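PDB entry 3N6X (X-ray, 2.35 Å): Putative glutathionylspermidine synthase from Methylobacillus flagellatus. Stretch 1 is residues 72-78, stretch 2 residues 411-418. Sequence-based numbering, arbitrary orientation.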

# COMPACT_ATOMS: atom_id res chain seq x y z
N PHE A 72 -14.55 -4.29 -11.27
CA PHE A 72 -13.32 -4.47 -12.03
C PHE A 72 -13.47 -3.89 -13.43
O PHE A 72 -14.49 -4.11 -14.09
CB PHE A 72 -12.94 -5.96 -12.10
CG PHE A 72 -11.68 -6.24 -12.89
CD1 PHE A 72 -10.43 -5.92 -12.39
CD2 PHE A 72 -11.76 -6.85 -14.14
CE1 PHE A 72 -9.27 -6.18 -13.13
CE2 PHE A 72 -10.60 -7.12 -14.88
CZ PHE A 72 -9.36 -6.79 -14.37
N ASP A 73 -12.47 -3.11 -13.88
CA ASP A 73 -12.44 -2.55 -15.22
C ASP A 73 -11.41 -3.33 -16.05
O ASP A 73 -10.31 -3.63 -15.55
CB ASP A 73 -12.09 -1.06 -15.19
CG ASP A 73 -12.21 -0.38 -16.53
OD1 ASP A 73 -13.36 -0.19 -17.01
OD2 ASP A 73 -11.17 0.03 -17.09
N VAL A 74 -11.77 -3.69 -17.29
CA VAL A 74 -10.93 -4.53 -18.16
C VAL A 74 -9.86 -3.77 -18.95
O VAL A 74 -9.07 -4.40 -19.66
CB VAL A 74 -11.76 -5.51 -19.05
CG1 VAL A 74 -12.65 -6.41 -18.20
CG2 VAL A 74 -12.58 -4.75 -20.10
N VAL A 75 -9.80 -2.43 -18.81
CA VAL A 75 -8.75 -1.66 -19.48
C VAL A 75 -7.53 -1.60 -18.55
O VAL A 75 -7.63 -1.04 -17.46
CB VAL A 75 -9.21 -0.25 -19.94
CG1 VAL A 75 -8.16 0.40 -20.83
CG2 VAL A 75 -10.57 -0.32 -20.65
N PRO A 76 -6.41 -2.27 -18.91
CA PRO A 76 -5.27 -2.29 -17.99
C PRO A 76 -4.57 -0.94 -17.88
O PRO A 76 -4.63 -0.11 -18.79
CB PRO A 76 -4.35 -3.35 -18.60
CG PRO A 76 -4.66 -3.31 -20.05
CD PRO A 76 -6.13 -3.03 -20.14
N ARG A 77 -3.88 -0.74 -16.76
CA ARG A 77 -3.02 0.41 -16.55
C ARG A 77 -1.64 -0.05 -17.03
O ARG A 77 -1.03 -0.90 -16.40
CB ARG A 77 -3.02 0.78 -15.05
CG ARG A 77 -2.03 1.84 -14.66
CD ARG A 77 -2.60 3.22 -14.89
NE ARG A 77 -1.63 4.26 -14.55
CZ ARG A 77 -1.45 4.73 -13.32
NH1 ARG A 77 -2.13 4.23 -12.29
NH2 ARG A 77 -0.56 5.69 -13.09
N ILE A 78 -1.22 0.40 -18.21
CA ILE A 78 0.05 -0.07 -18.80
C ILE A 78 1.18 0.89 -18.51
O ILE A 78 1.03 2.09 -18.73
CB ILE A 78 -0.08 -0.38 -20.33
CG1 ILE A 78 -1.38 -1.17 -20.65
CG2 ILE A 78 1.16 -1.14 -20.84
CD1 ILE A 78 -1.71 -1.31 -22.15
N LEU A 411 -4.61 14.74 -11.00
CA LEU A 411 -4.58 13.27 -10.98
C LEU A 411 -4.76 12.69 -12.38
O LEU A 411 -5.73 13.01 -13.06
CB LEU A 411 -5.67 12.72 -10.01
CG LEU A 411 -5.65 11.20 -9.72
CD1 LEU A 411 -4.26 10.72 -9.48
CD2 LEU A 411 -6.52 10.85 -8.54
N SER A 412 -3.81 11.83 -12.82
CA SER A 412 -3.85 11.24 -14.16
C SER A 412 -5.07 10.36 -14.36
O SER A 412 -5.56 9.73 -13.42
CB SER A 412 -2.57 10.47 -14.48
OG SER A 412 -2.58 9.14 -13.99
N THR A 413 -5.58 10.35 -15.60
CA THR A 413 -6.74 9.56 -15.97
C THR A 413 -6.33 8.36 -16.81
O THR A 413 -5.38 8.43 -17.59
CB THR A 413 -7.76 10.42 -16.70
OG1 THR A 413 -7.10 11.25 -17.66
CG2 THR A 413 -8.57 11.28 -15.75
N CYS A 414 -7.04 7.26 -16.63
CA CYS A 414 -6.80 6.04 -17.38
C CYS A 414 -8.10 5.67 -18.10
O CYS A 414 -9.17 5.74 -17.49
CB CYS A 414 -6.34 4.92 -16.45
SG CYS A 414 -6.06 3.33 -17.26
N PRO A 415 -8.04 5.33 -19.42
CA PRO A 415 -9.27 4.97 -20.14
C PRO A 415 -10.05 3.90 -19.41
O PRO A 415 -9.48 2.90 -18.98
CB PRO A 415 -8.76 4.48 -21.48
CG PRO A 415 -7.48 5.18 -21.65
CD PRO A 415 -6.86 5.23 -20.30
N THR A 416 -11.31 4.18 -19.14
CA THR A 416 -12.17 3.32 -18.35
C THR A 416 -13.51 3.22 -19.04
O THR A 416 -14.02 4.22 -19.56
CB THR A 416 -12.30 3.91 -16.93
OG1 THR A 416 -11.01 4.32 -16.47
CG2 THR A 416 -12.92 2.94 -15.94
N LEU A 417 -14.09 2.02 -19.06
CA LEU A 417 -15.39 1.80 -19.68
C LEU A 417 -16.52 2.34 -18.80
O LEU A 417 -16.76 1.82 -17.70
CB LEU A 417 -15.61 0.32 -20.02
CG LEU A 417 -14.85 -0.19 -21.25
CD1 LEU A 417 -14.50 -1.63 -21.10
CD2 LEU A 417 -15.65 0.04 -22.51
N VAL A 418 -17.15 3.43 -19.25
CA VAL A 418 -18.27 4.09 -18.55
C VAL A 418 -19.56 4.01 -19.42
O VAL A 418 -19.52 3.44 -20.51
CB VAL A 418 -17.92 5.55 -18.14
CG1 VAL A 418 -16.73 5.58 -17.18
CG2 VAL A 418 -17.65 6.43 -19.36

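The two stretches lie more than 330 residues apart in sequence but pack side by side, burying 366 Å² between them. Every residue of both is buried in the assembly, which suits the mainly apolar packing, while the Asp73 carboxylate has its hydrogen bonds met. A single hydrogen bond crosses the contact. Leu417 N donates to Asp73 OD1 at 3.1 Å, with an N-H...acceptor angle of 151°. No backbone-to-backbone hydrogen bond joins the stretches, so the Asp73 carboxylate acts as the polar link between them.

Asp73 is arranged for this role. Its CA-to-CB bond points toward stretch 2, and chi1 is t (-172°). The chi2 of 71° sets the two oxygens to different tasks. OD1 takes the amide of Leu417. Asp73 OD2 accepts a weak hydrogen bond from Val75 N at 3.3 Å and is also bonded elsewhere in the structure. The short carboxylate thus ties its own stretch and reaches across to the neighbouring strand. Thr416 CG2 also lies 3.3 Å from Asp73 OD1.

Thr416 has chi1 m (-45°). Its hydroxyl is used within its own strand: Thr416 OG1 donates to Cys414 O at 2.5 Å. With OG1 turned to Cys414 O, CG2 is the Thr416 atom closest to Asp73.

The apolar part of the contact centres on Val75 and Leu417. Val75 points toward stretch 2, with chi1 t (-170°). Both methyls lie near Pro415 O; Val75 CG1 also lies 4.2 Å from Pro415 CB, and Val75 CG2 also lies 4.2 Å from Leu417 CD1. Val75 CB sits 3.3 Å from Pro415 O. A branched side chain suits this place because it touches two neighbours without a long reach.

Leu417 has chi1 m (-76°), while chi2, at 149°, lies between wells. In this conformation its CD1 also meets Val74, with Val74 CG2 to Leu417 CD1 at 3.8 Å. One leucine methyl therefore packs against two successive valines. Val74 has chi1 m (-57°) and points sideways.

Farther along, the contact is looser. Cys414 points toward stretch 1 with chi1 t (178°). Cys414 SG lies 4.0 Å from Pro76 O and 4.2 Å from Arg77 CD, filling space beside the backbone and the arginine chain. The CA-to-CB bond of Pro76 points away, and the residue meets stretch 2 through its carbonyl oxygen.

Arg77 leaves its backbone sideways, but its end comes nearer to stretch 2. The chi angles run t, p, t, with chi4 at -84°. Arg77 NH2 reaches 4.1 Å from Ser412 OG, too far for a hydrogen bond. That hydroxyl is satisfied elsewhere.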